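Local coordinates for protein transport protein SEC16 (Saccharomyces cerevisiae, PDB 3MZK) that helps initiate assembly of the COPII coat that forms transport vesicles at the endoplasmic reticulum and selects their cargo, and also takes part in autophagy, at residues L158-Q162 / T163-D167; L183-G186 / S187-K191. All blocks are in the same frame, centred on the assembly; numbering follows the deposited sequence.

Contact 1 (L158-Q162 / T163-D167); sequences LAFLQ and TGNHD
Phe160 and Thr163 meet at the closing turn of helix 151-162, where the chain bends toward helix 166-175. This is the tight part. Phe160 O takes Thr163 N at 3.2 Å on one face of its carbonyl plane and Asn165 N at 2.8 Å on the other, the latter with a fairly straight N-H (157°). Gly164 has positive phi; its N bonds Leu161 O at 3.0 Å, and together with Asn165 N on Phe160 O this makes a Schellman motif. With chi1 at 52°, Thr163 OG1 folds back over the helix end, 2.7 Å from Phe160 O and 3.0 Å from Ala159 O, two acceptors for a single proton. A valine here would probably leave both carbonyls without the hydroxyl that lies over them. Phe160 CD1 rests 3.9 Å from Asn165 ND2, ring and amide steeply inclined (76°). Packing is looser toward partly exposed His166, where Leu161 CD2 makes one contact, 4.2 Å from His166 CD2. Asn165 OD1 accepts from Glu168 N as N-cap, and Leu161 O gains Asn262 ND2 of the second subunit. Several backbone polar groups that a helix end would leave without partners are thus paired here.

Contact 2 (L183-G186 / S187-K191); sequences LLVG and SLMGK
Ser187 folds its hydroxyl back onto Leu184, the OG donating to Leu184 O at 2.5 Å from within the carbonyl plane and along a lone pair. A chi1 of 68° sets OG between the backbone N and the carbonyl carbon of its own residue, which turns it toward the preceding turn. The same oxygen also receives Ser187 N, which comes from above the carbonyl plane, so one residue supplies two donors to one acceptor. Ser187 N is itself shared, since it reaches Leu183 O at 2.9 Å as well. Beyond it the bonding shortens to three residues: Leu188 N bonds Val185 O at 2.9 Å and Met189 N bonds Gly186 O at 3.1 Å.

Side chains fill in around these bonds. Leu188 CB lies 3.4 Å from Val185 O, and Met189 CG approaches the same oxygen at 3.5 Å. Val185 and Met189 run side by side, with Val185 CG1 4.0 Å from Met189 SD; the bend at chi3 (64°) turns the methionine's CE out of line with the rest of its chain. The change to i to i+3 bonds is the 3-10-like turn that often closes an alpha-helix, here helix 179-187, in the helical Sec23-binding domain of Sec16, an ancestral coatomer element (ACE1) of the kind also found in Sec31. Gly190 then leaves the helical path: its positive phi of 107° would press a CB against the carbonyl O of Met189, and it takes the N-cap position of helix 191-203.

Farther out, Val185 is backed by Ala169 and Leu170 of helix 166-175, while Leu183 and Ser187 lean on Trp194 of helix 191-203. Leu183 and Leu184 pack against Leu184 and Leu183, respectively, of the second subunit, and Leu188 meets its Phe227.

Overall arrangement
Both contacts are helix-to-helix turns inside the Sec23-binding domain, their centres about 45 Å (contact 1) and 33 Å (contact 2) from the centre of the chain. All four residues of 183-186 are buried, whereas Thr163 to His166 and Ser187 to Gly190 are partly exposed. The contacts share helix 166-175, which starts in contact 1 and backs Val185 of contact 2; His166 CB packs 3.6 Å from Met189 SD. In contact 1 the helix closes at a Schellman glycine, followed by an asparagine N-cap, whereas in contact 2 Gly190 both leaves the first helix with positive phi and stands at the N-cap of the next. The second subunit adds polar and apolar contacts at 158-167 but packing, chiefly of leucines, at 183-191.

Contact 1 (L158-Q162 / T163-D167)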
loop_
_atom_site.group_PDB
_atom_site.type_symbol
_atom_site.label_atom_id
_atom_site.label_comp_id
_atom_site.label_asym_id
_atom_site.label_seq_id
_atom_site.Cartn_x
_atom_site.Cartn_y
_atom_site.Cartn_z
ATOM N N LEU B 158 30.910 3.391 -3.023
ATOM C CA LEU B 158 30.525 1.990 -2.943
ATOM C C LEU B 158 30.875 1.425 -1.575
ATOM O O LEU B 158 30.030 0.818 -0.916
ATOM C CB LEU B 158 31.183 1.168 -4.051
ATOM C CG LEU B 158 30.893 -0.335 -4.011
ATOM C CD1 LEU B 158 29.417 -0.600 -3.765
ATOM C CD2 LEU B 158 31.350 -1.004 -5.292
ATOM N N ALA B 159 32.118 1.632 -1.149
ATOM C CA ALA B 159 32.557 1.184 0.171
ATOM C C ALA B 159 31.680 1.763 1.281
ATOM O O ALA B 159 31.339 1.073 2.233
ATOM C CB ALA B 159 34.019 1.539 0.398
ATOM N N PHE B 160 31.318 3.033 1.147
ATOM C CA PHE B 160 30.429 3.674 2.105
ATOM C C PHE B 160 29.102 2.933 2.187
ATOM O O PHE B 160 28.584 2.690 3.274
ATOM C CB PHE B 160 30.191 5.135 1.725
ATOM C CG PHE B 160 31.162 6.091 2.351
ATOM C CD1 PHE B 160 31.586 5.917 3.657
ATOM C CD2 PHE B 160 31.653 7.165 1.634
ATOM C CE1 PHE B 160 32.477 6.798 4.234
ATOM C CE2 PHE B 160 32.546 8.049 2.207
ATOM C CZ PHE B 160 32.960 7.863 3.509
ATOM N N LEU B 161 28.557 2.575 1.030
ATOM C CA LEU B 161 27.283 1.872 0.968
ATOM C C LEU B 161 27.402 0.442 1.480
ATOM O O LEU B 161 26.486 -0.075 2.125
ATOM C CB LEU B 161 26.736 1.882 -0.460
ATOM C CG LEU B 161 26.322 3.258 -0.980
ATOM C CD1 LEU B 161 25.869 3.165 -2.421
ATOM C CD2 LEU B 161 25.231 3.850 -0.106
ATOM N N GLN B 162 28.534 -0.191 1.191
ATOM C CA GLN B 162 28.798 -1.542 1.676
ATOM C C GLN B 162 28.891 -1.588 3.193
ATOM O O GLN B 162 28.788 -2.658 3.790
ATOM C CB GLN B 162 30.084 -2.098 1.068
ATOM C CG GLN B 162 29.987 -2.416 -0.408
ATOM C CD GLN B 162 31.182 -3.198 -0.904
ATOM O OE1 GLN B 162 32.051 -2.657 -1.586
ATOM N NE2 GLN B 162 31.237 -4.480 -0.555
ATOM N N THR B 163 29.089 -0.426 3.811
ATOM C CA THR B 163 29.181 -0.335 5.263
ATOM C C THR B 163 27.917 0.270 5.870
ATOM O O THR B 163 27.819 0.434 7.088
ATOM C CB THR B 163 30.417 0.476 5.703
ATOM O OG1 THR B 163 30.432 1.738 5.027
ATOM C CG2 THR B 163 31.688 -0.277 5.367
ATOM N N GLY B 164 26.953 0.599 5.013
ATOM C CA GLY B 164 25.666 1.109 5.453
ATOM C C GLY B 164 25.654 2.594 5.755
ATOM O O GLY B 164 24.734 3.095 6.400
ATOM N N ASN B 165 26.670 3.303 5.277
ATOM C CA ASN B 165 26.833 4.718 5.589
ATOM C C ASN B 165 26.223 5.641 4.533
ATOM O O ASN B 165 26.924 6.175 3.673
ATOM C CB ASN B 165 28.316 5.041 5.779
ATOM C CG ASN B 165 28.538 6.309 6.578
ATOM O OD1 ASN B 165 27.638 7.139 6.714
ATOM N ND2 ASN B 165 29.746 6.469 7.105
ATOM N N HIS B 166 24.910 5.832 4.609
ATOM C CA HIS B 166 24.200 6.696 3.674
ATOM C C HIS B 166 24.667 8.138 3.779
ATOM O O HIS B 166 24.932 8.793 2.770
ATOM C CB HIS B 166 22.699 6.638 3.939
ATOM C CG HIS B 166 22.084 5.306 3.661
ATOM N ND1 HIS B 166 20.781 5.003 3.977
ATOM C CD2 HIS B 166 22.596 4.185 3.085
ATOM C CE1 HIS B 166 20.510 3.761 3.618
ATOM N NE2 HIS B 166 21.605 3.246 3.073
ATOM N N ASP B 167 24.755 8.628 5.009
ATOM C CA ASP B 167 25.072 10.030 5.251
ATOM C C ASP B 167 26.442 10.406 4.705
ATOM O O ASP B 167 26.606 11.460 4.090
ATOM C CB ASP B 167 24.985 10.352 6.742
ATOM C CG ASP B 167 23.600 10.113 7.309
ATOM O OD1 ASP B 167 23.098 10.990 8.042
ATOM O OD2 ASP B 167 23.013 9.045 7.030
#

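Contact 2 (L183-G186 / S187-K191)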
loop_
_atom_site.group_PDB
_atom_site.type_symbol
_atom_site.label_atom_id
_atom_site.label_comp_id
_atom_site.label_asym_id
_atom_site.label_seq_id
_atom_site.Cartn_x
_atom_site.Cartn_y
_atom_site.Cartn_z
ATOM N N LEU B 183 21.407 11.998 -6.039
ATOM C CA LEU B 183 19.996 11.640 -6.154
ATOM C C LEU B 183 19.772 10.163 -5.848
ATOM O O LEU B 183 18.878 9.805 -5.077
ATOM C CB LEU B 183 19.449 11.995 -7.546
ATOM C CG LEU B 183 19.205 13.487 -7.790
ATOM C CD1 LEU B 183 18.732 13.757 -9.211
ATOM C CD2 LEU B 183 18.206 14.038 -6.772
ATOM N N LEU B 184 20.591 9.310 -6.453
ATOM C CA LEU B 184 20.519 7.875 -6.215
ATOM C C LEU B 184 20.659 7.541 -4.730
ATOM O O LEU B 184 19.777 6.918 -4.142
ATOM C CB LEU B 184 21.587 7.149 -7.025
ATOM C CG LEU B 184 21.380 7.310 -8.528
ATOM C CD1 LEU B 184 22.516 6.664 -9.316
ATOM C CD2 LEU B 184 20.032 6.728 -8.923
ATOM N N VAL B 185 21.764 7.958 -4.123
ATOM C CA VAL B 185 21.970 7.719 -2.702
ATOM C C VAL B 185 20.801 8.294 -1.912
ATOM O O VAL B 185 20.271 7.651 -1.006
ATOM C CB VAL B 185 23.293 8.332 -2.204
ATOM C CG1 VAL B 185 23.368 8.269 -0.690
ATOM C CG2 VAL B 185 24.477 7.613 -2.828
ATOM N N GLY B 186 20.392 9.504 -2.276
ATOM C CA GLY B 186 19.285 10.171 -1.618
ATOM C C GLY B 186 17.999 9.369 -1.620
ATOM O O GLY B 186 17.209 9.462 -0.685
ATOM N N SER B 187 17.781 8.579 -2.665
ATOM C CA SER B 187 16.559 7.788 -2.760
ATOM C C SER B 187 16.531 6.665 -1.720
ATOM O O SER B 187 15.464 6.189 -1.339
ATOM C CB SER B 187 16.372 7.233 -4.175
ATOM O OG SER B 187 17.356 6.264 -4.498
ATOM N N LEU B 188 17.705 6.248 -1.257
ATOM C CA LEU B 188 17.791 5.211 -0.230
ATOM C C LEU B 188 17.506 5.767 1.161
ATOM O O LEU B 188 17.484 5.015 2.134
ATOM C CB LEU B 188 19.177 4.564 -0.222
ATOM C CG LEU B 188 19.746 4.033 -1.536
ATOM C CD1 LEU B 188 21.107 3.404 -1.300
ATOM C CD2 LEU B 188 18.798 3.029 -2.171
ATOM N N MET B 189 17.290 7.078 1.251
ATOM C CA MET B 189 17.238 7.758 2.545
ATOM C C MET B 189 15.913 8.460 2.846
ATOM O O MET B 189 15.731 9.006 3.934
ATOM C CB MET B 189 18.388 8.763 2.655
ATOM C CG MET B 189 19.758 8.166 2.416
ATOM S SD MET B 189 21.050 9.415 2.348
ATOM C CE MET B 189 21.004 10.067 4.006
ATOM N N GLY B 190 14.994 8.455 1.885
ATOM C CA GLY B 190 13.696 9.069 2.087
ATOM C C GLY B 190 13.512 10.369 1.330
ATOM O O GLY B 190 14.482 10.993 0.896
ATOM N N LYS B 191 12.255 10.780 1.184
ATOM C CA LYS B 191 11.900 11.960 0.404
ATOM C C LYS B 191 12.612 13.220 0.886
ATOM O O LYS B 191 12.863 14.136 0.103
ATOM C CB LYS B 191 10.388 12.181 0.451
ATOM C CG LYS B 191 9.867 12.498 1.840
ATOM C CD LYS B 191 8.412 12.934 1.828
ATOM C CE LYS B 191 8.006 13.453 3.198
ATOM N NZ LYS B 191 6.589 13.902 3.233
#